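Local coordinates for hypothetical protein PA2218 (Pseudomonas aeruginosa, PDB 2HDW) that is of unknown function but adopts the alpha/beta hydrolase fold and is probably a hydrolase, at residues L50-E55 / K70-N75; I79-D84 / G136-Q141. All blocks are in the same frame, centred on the assembly; numbering follows the deposited sequence.

How the contacts relate
Both contacts lie at the antiparallel end of the central sheet, their centres about 7 Å apart. Contact 1 sets the loop 50-55 against an outermost strand, 66-74; contact 2 sets the loop 136-141 against its neighbour, strand 80-88. The two strands are joined by backbone hydrogen bonds, among them L81 N with F73 O at 2.7 Å. A second connection runs through side chains, where K70 NZ of contact 1 forms a salt bridge with E137 OE1 of contact 2 at 2.7 Å. E137 OE2 also accepts a hydrogen bond from T53 N, tying both segments of contact 1 to one carboxylate. The centres of contacts 1 and 2 lie about 18 and 14 Å from the centre of the chain.

Contact 1. Residues L50-E55 / K70-N75; sequences LQLTQE and KVTFAN
K70 meets L52 and T53 through its CB and the outer half of its chain. CB lies 3.8 Å from L52 CD1; the two side chains run alongside each other, pointing opposite ways. The lysine chain then bends at chi2, which at -117° is far from a staggered value and turns CD toward the carbonyl of T53, and again at chi3, which brings CE to that residue. CE meets two groups: L52 CB at 3.7 Å and T53 O at 3.2 Å. At the tip, NZ gives T53 O a hydrogen bond of 3.1 Å. The oxygen is almost as near to CE as to NZ, and the CE-NZ...O angle is only about 80°, so the bond is weak. T53 CG2 also lies close to the nitrogen. The ammonium's stronger partner is E137 OE1, through a salt bridge.

These groups occupy one face of strand 66-74, the outermost strand at the antiparallel end of the alpha/beta hydrolase sheet. V71 and F73 point away from the loop, and both touch F161 of helix 148-164. Segment 50-55 runs almost antiparallel to the strand, 167° apart, but it does not extend the sheet: the nearest CA pair, L52 with K70, is separated by 7.5 Å, too far for backbone pairing. Side chains bridge that gap. L52 CD1 touches T72 CG2 at 3.8 Å as well as K70, while L50 CD1 approaches the same threonine methyl more loosely, at 4.2 Å. Beyond L52 the loop is shaped by an ST turn. T53 OG1, anti to its own backbone N, accepts a hydrogen bond from E55 N at 3.1 Å.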
ATOM      1  N   LEU A  50       7.861 -19.847   4.687  1.00 19.37           N
ATOM      2  CA  LEU A  50       7.369 -19.464   3.373  1.00 18.24           C
ATOM      3  C   LEU A  50       8.427 -19.689   2.300  1.00 17.83           C
ATOM      4  O   LEU A  50       9.620 -19.488   2.528  1.00 16.37           O
ATOM      5  CB  LEU A  50       6.958 -17.985   3.369  1.00 16.25           C
ATOM      6  CG  LEU A  50       5.903 -17.484   4.362  1.00 15.66           C
ATOM      7  CD1 LEU A  50       5.776 -15.963   4.236  1.00 14.00           C
ATOM      8  CD2 LEU A  50       4.572 -18.153   4.100  1.00 16.21           C
ATOM      9  N   GLN A  51       7.973 -20.106   1.127  1.00 18.46           N
ATOM     10  CA  GLN A  51       8.855 -20.334  -0.003  1.00 19.32           C
ATOM     11  C   GLN A  51       8.937 -19.021  -0.771  1.00 18.62           C
ATOM     12  O   GLN A  51       7.954 -18.584  -1.372  1.00 19.59           O
ATOM     13  CB  GLN A  51       8.283 -21.429  -0.904  1.00 21.10           C
ATOM     14  CG  GLN A  51       9.210 -21.862  -2.026  1.00 26.97           C
ATOM     15  CD  GLN A  51       8.562 -22.869  -2.956  1.00 30.60           C
ATOM     16  OE1 GLN A  51       9.234 -23.493  -3.777  1.00 35.20           O
ATOM     17  NE2 GLN A  51       7.247 -23.027  -2.839  1.00 32.66           N
ATOM     18  N   LEU A  52      10.100 -18.384  -0.740  1.00 17.29           N
ATOM     19  CA  LEU A  52      10.287 -17.117  -1.435  1.00 17.65           C
ATOM     20  C   LEU A  52      11.184 -17.321  -2.653  1.00 18.52           C
ATOM     21  O   LEU A  52      12.216 -17.984  -2.565  1.00 18.16           O
ATOM     22  CB  LEU A  52      10.915 -16.097  -0.491  1.00 18.20           C
ATOM     23  CG  LEU A  52      10.202 -15.891   0.852  1.00 18.91           C
ATOM     24  CD1 LEU A  52      10.944 -14.845   1.658  1.00 16.78           C
ATOM     25  CD2 LEU A  52       8.756 -15.453   0.621  1.00 18.79           C
ATOM     26  N   THR A  53      10.788 -16.762  -3.794  1.00 18.10           N
ATOM     27  CA  THR A  53      11.585 -16.915  -5.001  1.00 18.28           C
ATOM     28  C   THR A  53      12.876 -16.123  -4.902  1.00 17.93           C
ATOM     29  O   THR A  53      12.899 -15.033  -4.343  1.00 16.64           O
ATOM     30  CB  THR A  53      10.837 -16.434  -6.256  1.00 18.70           C
ATOM     31  OG1 THR A  53      11.675 -16.630  -7.399  1.00 19.54           O
ATOM     32  CG2 THR A  53      10.495 -14.955  -6.149  1.00 17.05           C
ATOM     33  N   GLN A  54      13.950 -16.678  -5.453  1.00 19.49           N
ATOM     34  CA  GLN A  54      15.243 -16.010  -5.443  1.00 20.70           C
ATOM     35  C   GLN A  54      15.480 -15.316  -6.777  1.00 20.37           C
ATOM     36  O   GLN A  54      16.436 -14.562  -6.939  1.00 17.70           O
ATOM     37  CB  GLN A  54      16.361 -17.019  -5.173  1.00 24.21           C
ATOM     38  CG  GLN A  54      16.276 -17.675  -3.805  1.00 25.90           C
ATOM     39  CD  GLN A  54      16.085 -16.665  -2.687  1.00 27.71           C
ATOM     40  OE1 GLN A  54      14.962 -16.414  -2.246  1.00 27.70           O
ATOM     41  NE2 GLN A  54      17.182 -16.070  -2.232  1.00 29.22           N
ATOM     42  N   GLU A  55      14.599 -15.577  -7.736  1.00 21.51           N
ATOM     43  CA  GLU A  55      14.714 -14.956  -9.048  1.00 22.45           C
ATOM     44  C   GLU A  55      14.408 -13.474  -8.892  1.00 21.24           C
ATOM     45  O   GLU A  55      13.512 -13.103  -8.130  1.00 20.72           O
ATOM     46  CB  GLU A  55      13.708 -15.577 -10.019  1.00 26.07           C
ATOM     47  CG  GLU A  55      13.866 -17.072 -10.210  1.00 31.60           C
ATOM     48  CD  GLU A  55      15.226 -17.438 -10.770  1.00 35.42           C
ATOM     49  OE1 GLU A  55      15.570 -16.942 -11.866  1.00 38.37           O
ATOM     50  OE2 GLU A  55      15.953 -18.219 -10.117  1.00 37.33           O
ATOM     51  N   LYS A  70      15.490 -11.072   0.994  1.00 14.60           N
ATOM     52  CA  LYS A  70      14.084 -11.227   1.365  1.00 14.71           C
ATOM     53  C   LYS A  70      13.950 -11.646   2.824  1.00 14.43           C
ATOM     54  O   LYS A  70      14.776 -12.390   3.345  1.00 14.15           O
ATOM     55  CB  LYS A  70      13.412 -12.262   0.455  1.00 16.05           C
ATOM     56  CG  LYS A  70      13.871 -12.177  -1.004  1.00 17.60           C
ATOM     57  CD  LYS A  70      12.756 -11.820  -1.987  1.00 18.02           C
ATOM     58  CE  LYS A  70      11.778 -12.957  -2.181  1.00 16.14           C
ATOM     59  NZ  LYS A  70      11.002 -12.808  -3.455  1.00 12.70           N
ATOM     60  N   VAL A  71      12.914 -11.152   3.489  1.00 13.86           N
ATOM     61  CA  VAL A  71      12.694 -11.492   4.886  1.00 12.65           C
ATOM     62  C   VAL A  71      11.228 -11.806   5.134  1.00 12.11           C
ATOM     63  O   VAL A  71      10.381 -11.591   4.265  1.00  9.29           O
ATOM     64  CB  VAL A  71      13.107 -10.340   5.825  1.00 12.51           C
ATOM     65  CG1 VAL A  71      14.580 -10.015   5.633  1.00 13.31           C
ATOM     66  CG2 VAL A  71      12.242  -9.102   5.555  1.00 12.87           C
ATOM     67  N   THR A  72      10.943 -12.331   6.322  1.00 11.14           N
ATOM     68  CA  THR A  72       9.583 -12.654   6.718  1.00 11.01           C
ATOM     69  C   THR A  72       9.393 -12.240   8.177  1.00 11.20           C
ATOM     70  O   THR A  72      10.364 -12.081   8.925  1.00 11.30           O
ATOM     71  CB  THR A  72       9.289 -14.166   6.587  1.00 12.80           C
ATOM     72  OG1 THR A  72      10.085 -14.896   7.531  1.00 13.25           O
ATOM     73  CG2 THR A  72       9.602 -14.646   5.186  1.00 10.62           C
ATOM     74  N   PHE A  73       8.140 -12.059   8.573  1.00 10.29           N
ATOM     75  CA  PHE A  73       7.803 -11.667   9.936  1.00 11.60           C
ATOM     76  C   PHE A  73       6.296 -11.816  10.110  1.00 11.69           C
ATOM     77  O   PHE A  73       5.539 -11.706   9.137  1.00 11.32           O
ATOM     78  CB  PHE A  73       8.246 -10.222  10.189  1.00 10.68           C
ATOM     79  CG  PHE A  73       7.778  -9.253   9.140  1.00 14.11           C
ATOM     80  CD1 PHE A  73       6.471  -8.771   9.149  1.00 11.70           C
ATOM     81  CD2 PHE A  73       8.639  -8.837   8.130  1.00 13.26           C
ATOM     82  CE1 PHE A  73       6.027  -7.888   8.164  1.00 14.79           C
ATOM     83  CE2 PHE A  73       8.207  -7.953   7.138  1.00 15.75           C
ATOM     84  CZ  PHE A  73       6.899  -7.478   7.156  1.00 15.86           C
ATOM     85  N   ALA A  74       5.853 -12.066  11.337  1.00 10.00           N
ATOM     86  CA  ALA A  74       4.424 -12.254  11.572  1.00 11.45           C
ATOM     87  C   ALA A  74       3.724 -11.011  12.113  1.00 11.46           C
ATOM     88  O   ALA A  74       4.370 -10.108  12.651  1.00 11.67           O
ATOM     89  CB  ALA A  74       4.214 -13.427  12.528  1.00 11.61           C
ATOM     90  N   ASN A  75       2.405 -10.950  11.942  1.00 10.46           N
ATOM     91  CA  ASN A  75       1.648  -9.827  12.479  1.00  9.39           C
ATOM     92  C   ASN A  75       0.899 -10.331  13.712  1.00  9.39           C
ATOM     93  O   ASN A  75       0.944 -11.528  14.019  1.00  7.43           O
ATOM     94  CB  ASN A  75       0.683  -9.223  11.448  1.00 10.04           C
ATOM     95  CG  ASN A  75      -0.409 -10.180  10.999  1.00 11.44           C
ATOM     96  OD1 ASN A  75      -0.732 -11.157  11.678  1.00 12.80           O
ATOM     97  ND2 ASN A  75      -1.008  -9.878   9.850  1.00  8.28           N
TER

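Contact 2. Residues I79-D84 / G136-Q141; sequences ITLAAD and GESGGQ
S138 OG has two hydrogen-bond partners: A82 N, which donates to it across the contact at 2.9 Å with an N-H...O angle of 164°, and D131 O. In this alpha/beta hydrolase fold the chain beyond strand 126-130 again runs antiparallel to strand 80-88 at 137-140, and S138 fastens it there. With OG beside its own backbone N (chi1 -67°), the hydroxyl also approaches L81 CA to 3.2 Å, while L81 CB and CD2 pack against it.

One residue on, a backbone bond takes over. G139 N donates to T80 O at 2.8 Å, lying almost in line with the carbonyl (C=O...N angle 179°). The CA spacing opens from 4.3 Å at L81 and S138 to 6.0 Å at I79 and G140, so the loop diverges toward the start of the strand.

Carbon atoms of A82 and I79 close the two ends. A82 CB meets E137 CB at 3.7 Å; the carboxylate beyond is also salt-bridged by K109, besides its partners in contact 1. At the I79 end, G140 has a positive phi, and a CB there would be pressed against the preceding carbonyl and close to I79. I79 CG2, anti to its own backbone N, rests 3.4 Å from the carbonyl oxygen G139 O.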
ATOM      1  N   ILE A  79      -0.432 -14.017  11.029  1.00 12.92           N
ATOM      2  CA  ILE A  79      -0.081 -14.218   9.629  1.00 14.13           C
ATOM      3  C   ILE A  79       1.365 -13.803   9.389  1.00 13.93           C
ATOM      4  O   ILE A  79       1.798 -12.747   9.856  1.00 13.55           O
ATOM      5  CB  ILE A  79      -1.012 -13.401   8.703  1.00 14.52           C
ATOM      6  CG1 ILE A  79      -2.472 -13.762   9.004  1.00 15.88           C
ATOM      7  CG2 ILE A  79      -0.683 -13.687   7.234  1.00 17.01           C
ATOM      8  CD1 ILE A  79      -3.498 -13.020   8.154  1.00 16.47           C
ATOM      9  N   THR A  80       2.108 -14.649   8.678  1.00 12.41           N
ATOM     10  CA  THR A  80       3.506 -14.375   8.361  1.00 12.64           C
ATOM     11  C   THR A  80       3.580 -13.693   7.000  1.00 12.30           C
ATOM     12  O   THR A  80       3.048 -14.202   6.010  1.00 12.79           O
ATOM     13  CB  THR A  80       4.333 -15.675   8.328  1.00 15.11           C
ATOM     14  OG1 THR A  80       4.295 -16.291   9.622  1.00 15.25           O
ATOM     15  CG2 THR A  80       5.785 -15.383   7.955  1.00 13.54           C
ATOM     16  N   LEU A  81       4.232 -12.534   6.962  1.00  9.93           N
ATOM     17  CA  LEU A  81       4.353 -11.766   5.730  1.00  9.84           C
ATOM     18  C   LEU A  81       5.734 -11.872   5.095  1.00  9.82           C
ATOM     19  O   LEU A  81       6.729 -12.091   5.781  1.00 10.25           O
ATOM     20  CB  LEU A  81       4.046 -10.293   6.007  1.00  9.99           C
ATOM     21  CG  LEU A  81       2.767  -9.983   6.789  1.00 13.95           C
ATOM     22  CD1 LEU A  81       2.679  -8.487   7.039  1.00 16.02           C
ATOM     23  CD2 LEU A  81       1.546 -10.469   6.016  1.00 15.05           C
ATOM     24  N   ALA A  82       5.781 -11.723   3.774  1.00 10.26           N
ATOM     25  CA  ALA A  82       7.036 -11.763   3.035  1.00 10.57           C
ATOM     26  C   ALA A  82       7.374 -10.333   2.622  1.00 11.84           C
ATOM     27  O   ALA A  82       6.482  -9.529   2.353  1.00  9.53           O
ATOM     28  CB  ALA A  82       6.900 -12.654   1.796  1.00 10.78           C
ATOM     29  N   ALA A  83       8.661 -10.013   2.565  1.00 10.51           N
ATOM     30  CA  ALA A  83       9.066  -8.665   2.197  1.00 11.80           C
ATOM     31  C   ALA A  83      10.481  -8.595   1.641  1.00 12.58           C
ATOM     32  O   ALA A  83      11.278  -9.524   1.808  1.00 11.62           O
ATOM     33  CB  ALA A  83       8.948  -7.744   3.409  1.00  9.57           C
ATOM     34  N   ASP A  84      10.775  -7.485   0.970  1.00 12.16           N
ATOM     35  CA  ASP A  84      12.096  -7.235   0.411  1.00 12.08           C
ATOM     36  C   ASP A  84      12.697  -6.134   1.267  1.00 11.96           C
ATOM     37  O   ASP A  84      12.067  -5.099   1.491  1.00  9.80           O
ATOM     38  CB  ASP A  84      12.008  -6.750  -1.042  1.00 11.89           C
ATOM     39  CG  ASP A  84      11.662  -7.861  -2.018  1.00 13.05           C
ATOM     40  OD1 ASP A  84      12.434  -8.843  -2.098  1.00 12.47           O
ATOM     41  OD2 ASP A  84      10.625  -7.749  -2.713  1.00 12.00           O
ATOM     42  N   GLY A 136       0.527 -11.999  -2.459  1.00  8.59           N
ATOM     43  CA  GLY A 136       1.920 -12.135  -2.851  1.00  8.43           C
ATOM     44  C   GLY A 136       2.556 -13.411  -2.333  1.00 10.40           C
ATOM     45  O   GLY A 136       2.011 -14.502  -2.508  1.00 10.94           O
ATOM     46  N   GLU A 137       3.717 -13.281  -1.698  1.00  8.27           N
ATOM     47  CA  GLU A 137       4.406 -14.442  -1.145  1.00 10.36           C
ATOM     48  C   GLU A 137       4.079 -14.633   0.330  1.00 11.90           C
ATOM     49  O   GLU A 137       4.530 -15.594   0.955  1.00 14.44           O
ATOM     50  CB  GLU A 137       5.918 -14.303  -1.334  1.00 10.15           C
ATOM     51  CG  GLU A 137       6.338 -14.276  -2.790  1.00 10.84           C
ATOM     52  CD  GLU A 137       7.835 -14.312  -2.965  1.00 10.03           C
ATOM     53  OE1 GLU A 137       8.504 -13.332  -2.588  1.00 13.18           O
ATOM     54  OE2 GLU A 137       8.344 -15.327  -3.478  1.00 11.91           O
ATOM     55  N   SER A 138       3.299 -13.714   0.891  1.00 12.28           N
ATOM     56  CA  SER A 138       2.908 -13.819   2.297  1.00 11.21           C
ATOM     57  C   SER A 138       1.971 -15.002   2.521  1.00 11.45           C
ATOM     58  O   SER A 138       1.380 -15.534   1.577  1.00 11.36           O
ATOM     59  CB  SER A 138       2.212 -12.540   2.754  1.00 10.41           C
ATOM     60  OG  SER A 138       3.116 -11.453   2.772  1.00 11.23           O
ATOM     61  N   GLY A 139       1.844 -15.408   3.780  1.00 12.15           N
ATOM     62  CA  GLY A 139       0.970 -16.512   4.122  1.00 11.61           C
ATOM     63  C   GLY A 139      -0.460 -16.037   4.284  1.00 11.51           C
ATOM     64  O   GLY A 139      -0.768 -14.864   4.056  1.00  8.33           O
ATOM     65  N   GLY A 140      -1.339 -16.951   4.679  1.00 10.57           N
ATOM     66  CA  GLY A 140      -2.731 -16.598   4.858  1.00 11.67           C
ATOM     67  C   GLY A 140      -3.636 -17.292   3.863  1.00 11.95           C
ATOM     68  O   GLY A 140      -3.305 -17.423   2.684  1.00 13.45           O
ATOM     69  N   GLN A 141      -4.787 -17.745   4.344  1.00 12.24           N
ATOM     70  CA  GLN A 141      -5.744 -18.418   3.485  1.00 13.80           C
ATOM     71  C   GLN A 141      -7.135 -18.079   3.986  1.00 14.79           C
ATOM     72  O   GLN A 141      -7.321 -17.944   5.195  1.00 14.32           O
ATOM     73  CB  GLN A 141      -5.602 -19.945   3.580  1.00 17.64           C
ATOM     74  CG  GLN A 141      -4.270 -20.539   3.155  1.00 19.43           C
ATOM     75  CD  GLN A 141      -4.091 -20.600   1.650  1.00 23.47           C
ATOM     76  OE1 GLN A 141      -5.048 -20.830   0.883  1.00 26.59           O
ATOM     77  NE2 GLN A 141      -2.850 -20.435   1.213  1.00 26.09           N
TER